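Local coordinates for beta subunit of photoactivated adenylyl cyclase (Beggiatoa sp. PS, PDB 5M2A), which senses blue light through a flavin-binding BLUF domain and couples it to an adenylyl cyclase domain, which makes cyclic AMP from ATP, at residues M5-Y10 with Y84-R89; S159-F164 with H243-G248. All blocks are in the same frame, centred on the assembly; numbering follows the deposited sequence.

Contact 1: M5-Y10 with Y84-R89; sequences MKRLVY and YDITDR. With FMN (flavin mononucleotide), chain F.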
loop_
_atom_site.group_PDB
_atom_site.type_symbol
_atom_site.label_atom_id
_atom_site.label_comp_id
_atom_site.label_asym_id
_atom_site.label_seq_id
_atom_site.Cartn_x
_atom_site.Cartn_y
_atom_site.Cartn_z
ATOM N N MET A 5 26.907 -20.502 10.268
ATOM C CA MET A 5 27.106 -19.106 9.906
ATOM C C MET A 5 25.900 -18.546 9.159
ATOM O O MET A 5 25.143 -19.272 8.509
ATOM C CB MET A 5 28.358 -18.936 9.042
ATOM C CG MET A 5 29.665 -19.244 9.741
ATOM S SD MET A 5 31.055 -18.833 8.671
ATOM C CE MET A 5 30.801 -20.003 7.337
ATOM N N LYS A 6 25.744 -17.227 9.247
ATOM C CA LYS A 6 24.687 -16.518 8.540
ATOM C C LYS A 6 25.270 -15.279 7.874
ATOM O O LYS A 6 26.389 -14.854 8.170
ATOM C CB LYS A 6 23.549 -16.111 9.482
ATOM C CG LYS A 6 23.959 -15.049 10.479
ATOM C CD LYS A 6 22.877 -14.787 11.504
ATOM C CE LYS A 6 21.648 -14.170 10.873
ATOM N NZ LYS A 6 20.574 -13.981 11.881
ATOM N N ARG A 7 24.490 -14.699 6.967
ATOM C CA ARG A 7 24.884 -13.480 6.278
ATOM C C ARG A 7 23.667 -12.579 6.166
ATOM O O ARG A 7 22.603 -13.020 5.719
ATOM C CB ARG A 7 25.469 -13.787 4.898
ATOM C CG ARG A 7 25.830 -12.566 4.070
ATOM C CD ARG A 7 26.754 -12.944 2.922
ATOM N NE ARG A 7 26.244 -14.076 2.156
ATOM C CZ ARG A 7 26.835 -15.265 2.088
ATOM N NH1 ARG A 7 27.972 -15.483 2.733
ATOM N NH2 ARG A 7 26.289 -16.235 1.368
ATOM N N LEU A 8 23.820 -11.328 6.582
ATOM C CA LEU A 8 22.747 -10.354 6.486
ATOM C C LEU A 8 23.205 -9.143 5.685
ATOM O O LEU A 8 24.387 -8.798 5.645
ATOM C CB LEU A 8 22.244 -9.929 7.875
ATOM C CG LEU A 8 23.113 -9.186 8.893
ATOM C CD1 LEU A 8 23.184 -7.692 8.596
ATOM C CD2 LEU A 8 22.570 -9.415 10.296
ATOM N N VAL A 9 22.240 -8.490 5.044
ATOM C CA VAL A 9 22.502 -7.291 4.268
ATOM C C VAL A 9 21.458 -6.271 4.671
ATOM O O VAL A 9 20.283 -6.619 4.822
ATOM C CB VAL A 9 22.439 -7.559 2.753
ATOM C CG1 VAL A 9 22.831 -6.310 1.974
ATOM C CG2 VAL A 9 23.329 -8.731 2.373
ATOM N N TYR A 10 21.886 -5.029 4.876
ATOM C CA TYR A 10 20.963 -3.976 5.262
ATOM C C TYR A 10 21.366 -2.681 4.584
ATOM O O TYR A 10 22.503 -2.511 4.135
ATOM C CB TYR A 10 20.906 -3.791 6.794
ATOM C CG TYR A 10 22.101 -3.098 7.410
ATOM C CD1 TYR A 10 22.206 -1.710 7.417
ATOM C CD2 TYR A 10 23.121 -3.834 7.998
ATOM C CE1 TYR A 10 23.305 -1.077 7.978
ATOM C CE2 TYR A 10 24.217 -3.210 8.564
ATOM C CZ TYR A 10 24.307 -1.831 8.551
ATOM O OH TYR A 10 25.398 -1.203 9.111
ATOM N N TYR A 84 20.647 -18.000 5.981
ATOM C CA TYR A 84 20.962 -18.865 7.104
ATOM C C TYR A 84 21.732 -20.091 6.634
ATOM O O TYR A 84 21.594 -20.533 5.489
ATOM C CB TYR A 84 19.688 -19.295 7.834
ATOM C CG TYR A 84 18.999 -18.165 8.566
ATOM C CD1 TYR A 84 19.396 -17.800 9.845
ATOM C CD2 TYR A 84 17.954 -17.464 7.978
ATOM C CE1 TYR A 84 18.772 -16.772 10.522
ATOM C CE2 TYR A 84 17.322 -16.432 8.649
ATOM C CZ TYR A 84 17.736 -16.091 9.922
ATOM O OH TYR A 84 17.115 -15.062 10.595
ATOM N N ASP A 85 22.553 -20.628 7.536
ATOM C CA ASP A 85 23.315 -21.854 7.295
ATOM C C ASP A 85 24.132 -21.751 6.006
ATOM O O ASP A 85 24.127 -22.649 5.160
ATOM C CB ASP A 85 22.387 -23.070 7.268
ATOM C CG ASP A 85 23.122 -24.379 7.507
ATOM O OD1 ASP A 85 24.355 -24.427 7.314
ATOM O OD2 ASP A 85 22.462 -25.366 7.892
ATOM N N ILE A 86 24.841 -20.634 5.857
ATOM C CA ILE A 86 25.629 -20.399 4.653
ATOM C C ILE A 86 26.824 -21.340 4.632
ATOM O O ILE A 86 27.425 -21.655 5.665
ATOM C CB ILE A 86 26.075 -18.927 4.554
ATOM C CG1 ILE A 86 26.991 -18.562 5.725
ATOM C CG2 ILE A 86 24.868 -18.004 4.505
ATOM C CD1 ILE A 86 27.894 -17.380 5.456
ATOM N N THR A 87 27.178 -21.793 3.432
ATOM C CA THR A 87 28.301 -22.705 3.281
ATOM C C THR A 87 29.631 -21.967 3.187
ATOM O O THR A 87 30.616 -22.388 3.802
ATOM C CB THR A 87 28.100 -23.587 2.044
ATOM O OG1 THR A 87 26.845 -24.275 2.142
ATOM C CG2 THR A 87 29.221 -24.609 1.927
ATOM N N ASP A 88 29.673 -20.864 2.443
ATOM C CA ASP A 88 30.910 -20.149 2.179
ATOM C C ASP A 88 30.751 -18.673 2.508
ATOM O O ASP A 88 29.719 -18.064 2.204
ATOM C CB ASP A 88 31.329 -20.301 0.716
ATOM C CG ASP A 88 31.256 -21.738 0.234
ATOM O OD1 ASP A 88 31.850 -22.625 0.887
ATOM O OD2 ASP A 88 30.593 -21.984 -0.796
ATOM N N ARG A 89 31.778 -18.108 3.133
ATOM C CA ARG A 89 31.847 -16.665 3.301
ATOM C C ARG A 89 31.957 -15.989 1.943
ATOM O O ARG A 89 32.641 -16.480 1.041
ATOM C CB ARG A 89 33.046 -16.279 4.164
ATOM C CG ARG A 89 32.882 -16.585 5.638
ATOM C CD ARG A 89 34.140 -16.209 6.404
ATOM N NE ARG A 89 34.066 -16.625 7.800
ATOM C CZ ARG A 89 33.623 -15.855 8.787
ATOM N NH1 ARG A 89 33.207 -14.620 8.532
ATOM N NH2 ARG A 89 33.592 -16.320 10.027
HETATM N N1 FMN F . 31.027 -2.166 14.563
HETATM C C2 FMN F . 31.626 -3.403 14.430
HETATM O O2 FMN F . 32.210 -3.908 15.383
HETATM N N3 FMN F . 31.562 -4.088 13.233
HETATM C C4 FMN F . 30.899 -3.529 12.160
HETATM O O4 FMN F . 30.841 -4.131 11.089
HETATM C C4A FMN F . 30.298 -2.288 12.288
HETATM N N5 FMN F . 29.645 -1.747 11.207
HETATM C C5A FMN F . 29.045 -0.520 11.319
HETATM C C6 FMN F . 28.389 0.012 10.222
HETATM C C7 FMN F . 27.777 1.252 10.319
HETATM C C7M FMN F . 27.075 1.807 9.116
HETATM C C8 FMN F . 27.827 1.960 11.518
HETATM C C8M FMN F . 27.170 3.301 11.636
HETATM C C9 FMN F . 28.486 1.423 12.621
HETATM C C9A FMN F . 29.095 0.179 12.523
HETATM N N10 FMN F . 29.749 -0.361 13.613
HETATM C C10 FMN F . 30.358 -1.598 13.496
HETATM C "C1'" FMN F . 29.808 0.425 14.895
HETATM C "C2'" FMN F . 29.034 -0.194 16.051
HETATM O "O2'" FMN F . 27.705 0.269 16.020
HETATM C "C3'" FMN F . 29.689 0.232 17.358
HETATM O "O3'" FMN F . 29.903 1.629 17.328
HETATM C "C4'" FMN F . 31.027 -0.478 17.539
HETATM O "O4'" FMN F . 30.823 -1.873 17.534
HETATM C "C5'" FMN F . 31.698 -0.080 18.848
HETATM O "O5'" FMN F . 30.849 -0.429 19.918
HETATM P P FMN F . 31.373 -0.369 21.436
HETATM O O1P FMN F . 32.186 -1.614 21.700
HETATM O O2P FMN F . 32.239 0.858 21.619
HETATM O O3P FMN F . 30.185 -0.312 22.369
HETATM O O HOH W 1 26.800 -22.245 8.523
HETATM O O HOH W 2 26.763 -19.357 0.898
#
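Hydrogen bonds between Met-5 and Ile-86 and between Arg-7 and Asp-88 tie the strand to the loop, donated in opposite directions. Ile-86 N reaches Met-5 O at 3.0 Å from above the carbonyl plane. Arg-7 NH1 meets Asp-88 O at 3.2 Å almost straight (165° at the hydrogen), the oxygen lying at the guanidinium edge, and a water on NH2 also touches Asp-88 O weakly. A bend at chi3 (50°) turns NE of Arg-7 toward Glu-83, while NH1 also pairs with Glu-55. A leucine in place of Arg-7 would probably leave Asp-88 O without its guanidinium donor, and Glu-55 and Glu-83 without this counter-charge.

Strand 5-14 runs between strands 49-55 and 77-83 in the ferredoxin-like sheet of the BLUF domain, and 84-89 passes alongside its start on the way to strand 97-100. Farther along, Tyr-10 OH, bonded to Gln-52, comes within 3.4 Å of flavin C6.

Packing centres on Ile-86: CG1 makes an apolar contact with Met-5 CB at 3.6 Å, while CG2 covers one guanidinium face of Arg-7 toward the rim and CD1 lies 3.3 Å from Arg-7 NH1.

Two cationic side chains also make close packing contacts. Met-5 SD sits over a face of the Arg-89 guanidinium, 3.8 Å from NH2, which bonds to Asn-38. Lys-6, salt-bridged to Asp-62, runs alongside Tyr-84, with NZ 3.6 Å from CE1.

Contact 2: S159-F164 with H243-G248; sequences SDILAF and HLLYTG. With MG (magnesium ion), chain G.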
loop_
_atom_site.group_PDB
_atom_site.type_symbol
_atom_site.label_atom_id
_atom_site.label_comp_id
_atom_site.label_asym_id
_atom_site.label_seq_id
_atom_site.Cartn_x
_atom_site.Cartn_y
_atom_site.Cartn_z
ATOM N N SER A 159 -9.761 4.900 12.842
ATOM C CA SER A 159 -10.016 6.263 13.281
ATOM C C SER A 159 -10.237 7.133 12.057
ATOM O O SER A 159 -9.606 6.923 11.024
ATOM C CB SER A 159 -8.869 6.814 14.125
ATOM O OG SER A 159 -7.670 6.936 13.379
ATOM N N ASP A 160 -11.142 8.106 12.160
ATOM C CA ASP A 160 -11.352 9.003 11.028
ATOM C C ASP A 160 -11.788 10.368 11.537
ATOM O O ASP A 160 -11.953 10.584 12.741
ATOM C CB ASP A 160 -12.348 8.415 10.016
ATOM C CG ASP A 160 -13.786 8.513 10.454
ATOM O OD1 ASP A 160 -14.053 8.822 11.627
ATOM O OD2 ASP A 160 -14.660 8.274 9.596
ATOM N N ILE A 161 -11.990 11.278 10.601
ATOM C CA ILE A 161 -12.118 12.698 10.905
ATOM C C ILE A 161 -13.585 13.066 11.051
ATOM O O ILE A 161 -14.400 12.770 10.167
ATOM C CB ILE A 161 -11.459 13.538 9.801
ATOM C CG1 ILE A 161 -9.958 13.236 9.761
ATOM C CG2 ILE A 161 -11.740 15.002 10.021
ATOM C CD1 ILE A 161 -9.205 13.990 8.659
ATOM N N LEU A 162 -13.919 13.742 12.155
ATOM C CA LEU A 162 -15.291 14.175 12.392
ATOM C C LEU A 162 -15.709 15.227 11.375
ATOM O O LEU A 162 -14.950 16.154 11.075
ATOM C CB LEU A 162 -15.426 14.757 13.805
ATOM C CG LEU A 162 -16.830 15.216 14.192
ATOM C CD1 LEU A 162 -17.743 14.005 14.341
ATOM C CD2 LEU A 162 -16.797 16.042 15.468
ATOM N N ALA A 163 -16.936 15.087 10.857
ATOM C CA ALA A 163 -17.507 16.031 9.893
ATOM C C ALA A 163 -16.619 16.199 8.662
ATOM O O ALA A 163 -16.531 17.287 8.087
ATOM C CB ALA A 163 -17.782 17.393 10.534
ATOM N N PHE A 164 -15.941 15.130 8.248
ATOM C CA PHE A 164 -15.027 15.266 7.117
ATOM C C PHE A 164 -15.760 15.681 5.844
ATOM O O PHE A 164 -15.188 16.389 5.006
ATOM C CB PHE A 164 -14.262 13.962 6.907
ATOM C CG PHE A 164 -13.152 14.076 5.899
ATOM C CD1 PHE A 164 -12.079 14.912 6.138
ATOM C CD2 PHE A 164 -13.195 13.350 4.717
ATOM C CE1 PHE A 164 -11.045 15.031 5.220
ATOM C CE2 PHE A 164 -12.166 13.460 3.791
ATOM C CZ PHE A 164 -11.089 14.300 4.042
ATOM N N HIS A 243 -7.784 23.887 13.337
ATOM C CA HIS A 243 -8.575 24.288 14.497
ATOM C C HIS A 243 -9.875 23.500 14.599
ATOM O O HIS A 243 -10.537 23.551 15.643
ATOM C CB HIS A 243 -8.872 25.789 14.432
ATOM C CG HIS A 243 -9.659 26.304 15.597
ATOM N ND1 HIS A 243 -9.239 26.154 16.901
ATOM C CD2 HIS A 243 -10.847 26.954 15.656
ATOM C CE1 HIS A 243 -10.130 26.694 17.715
ATOM N NE2 HIS A 243 -11.116 27.187 16.984
ATOM N N LEU A 244 -10.243 22.775 13.538
ATOM C CA LEU A 244 -11.534 22.105 13.437
ATOM C C LEU A 244 -11.404 20.595 13.394
ATOM O O LEU A 244 -12.355 19.923 12.982
ATOM C CB LEU A 244 -12.287 22.556 12.184
ATOM C CG LEU A 244 -13.127 23.825 12.078
ATOM C CD1 LEU A 244 -12.926 24.805 13.218
ATOM C CD2 LEU A 244 -12.856 24.456 10.728
ATOM N N LEU A 245 -10.246 20.046 13.790
ATOM C CA LEU A 245 -9.925 18.637 13.580
ATOM C C LEU A 245 -10.214 17.823 14.844
ATOM O O LEU A 245 -9.557 18.001 15.881
ATOM C CB LEU A 245 -8.467 18.485 13.131
ATOM C CG LEU A 245 -7.878 17.076 12.959
ATOM C CD1 LEU A 245 -8.654 16.256 11.942
ATOM C CD2 LEU A 245 -6.393 17.163 12.561
ATOM N N TYR A 246 -11.191 16.920 14.730
ATOM C CA TYR A 246 -11.595 15.964 15.748
ATOM C C TYR A 246 -11.603 14.562 15.154
ATOM O O TYR A 246 -11.737 14.375 13.941
ATOM C CB TYR A 246 -12.999 16.256 16.285
ATOM C CG TYR A 246 -13.192 17.631 16.851
ATOM C CD1 TYR A 246 -13.273 18.741 16.021
ATOM C CD2 TYR A 246 -13.351 17.817 18.222
ATOM C CE1 TYR A 246 -13.472 20.001 16.532
ATOM C CE2 TYR A 246 -13.554 19.079 18.743
ATOM C CZ TYR A 246 -13.608 20.164 17.896
ATOM O OH TYR A 246 -13.811 21.413 18.425
ATOM N N THR A 247 -11.501 13.562 16.018
ATOM C CA THR A 247 -11.501 12.191 15.535
ATOM C C THR A 247 -12.500 11.362 16.329
ATOM O O THR A 247 -12.906 11.724 17.435
ATOM C CB THR A 247 -10.088 11.575 15.614
ATOM O OG1 THR A 247 -10.053 10.336 14.893
ATOM C CG2 THR A 247 -9.672 11.339 17.046
ATOM N N GLY A 248 -12.940 10.273 15.718
ATOM C CA GLY A 248 -13.652 9.207 16.421
ATOM C C GLY A 248 -12.910 7.936 16.165
ATOM O O GLY A 248 -12.315 7.748 15.092
HETATM MG MG MG G . -14.960 10.993 8.451
HETATM O O HOH W 3 -12.908 17.205 12.432
HETATM O O HOH W 4 -16.965 11.606 8.870
#
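Asp-160 O is gripped by two donors from the facing strand, Thr-247 OG1 at 2.9 Å and Gly-248 N at 3.2 Å. The amide comes nearly along the C=O axis, whereas the hydroxyl stands above the carbonyl plane. Thr-247 OG1 is anti to its own backbone N (chi1 -168°), which carries it to this oxygen; it is also bonded to Tyr-183. Asp-160 N returns a bond to Gly-248 O at 3.2 Å, completing an antiparallel hydrogen-bonded pair. Ile-161 and Thr-247 form the following non-hydrogen-bonded pair.

Beyond it, Leu-162 N bonds Tyr-246 O at 2.9 Å, very straight at the hydrogen (173°) although tilted out of the carbonyl plane. A water then spans the diverging chains, accepting from Tyr-246 N and meeting the carbonyl oxygens of Leu-162 and Leu-244. Two apolar pairs accompany these bonds: Ile-161 CG2 rests on Leu-245 CD1 at 3.8 Å, and Leu-162 CB meets Tyr-246 CB at an equal 3.8 Å.

Through Ile-161 O, the strand end binds magnesium at 2.5 Å. Asp-160 OD2 lies at a long 3.0 Å from the magnesium, while its OD1 is salt-bridged to Arg-287. Asp-204 completes the protein part of the site, an arrangement as in class III nucleotidyl cyclases. A type II turn from Ile-161 to Phe-164 leads into helix 164-170, with Ala-163 at the N-cap position.

Strand 150-161 lies between 205-211 and 247-258; helices 173-193 and 215-235 cover the face bearing Ile-161 and Thr-247, helix 338-349 packs on Leu-162 and Tyr-246, and Phe-164 touches Leu-272 of the second subunit.

Overall arrangement
Contacts 1 and 2 belong to the two functional halves of the chain, light sensor and cyclase, and follow one another in sequence without interleaving. Their centres are 49 Å apart, on opposite sides of the chain's centre, and their nearest atoms stay about 31 Å apart, so any effect of light must pass through intervening structure. Contact 1 lies at the start of the strand that carries Tyr-10 to the flavin; contact 2 lies at the strand end carrying Asp-160 and Ile-161, two of the three residues of the magnesium site. A residue of each pair of segments also packs on the second subunit, in contact 1 Val-9 on Leu-115 of that subunit's helix 110-129. How the signal travels is not settled by these contacts.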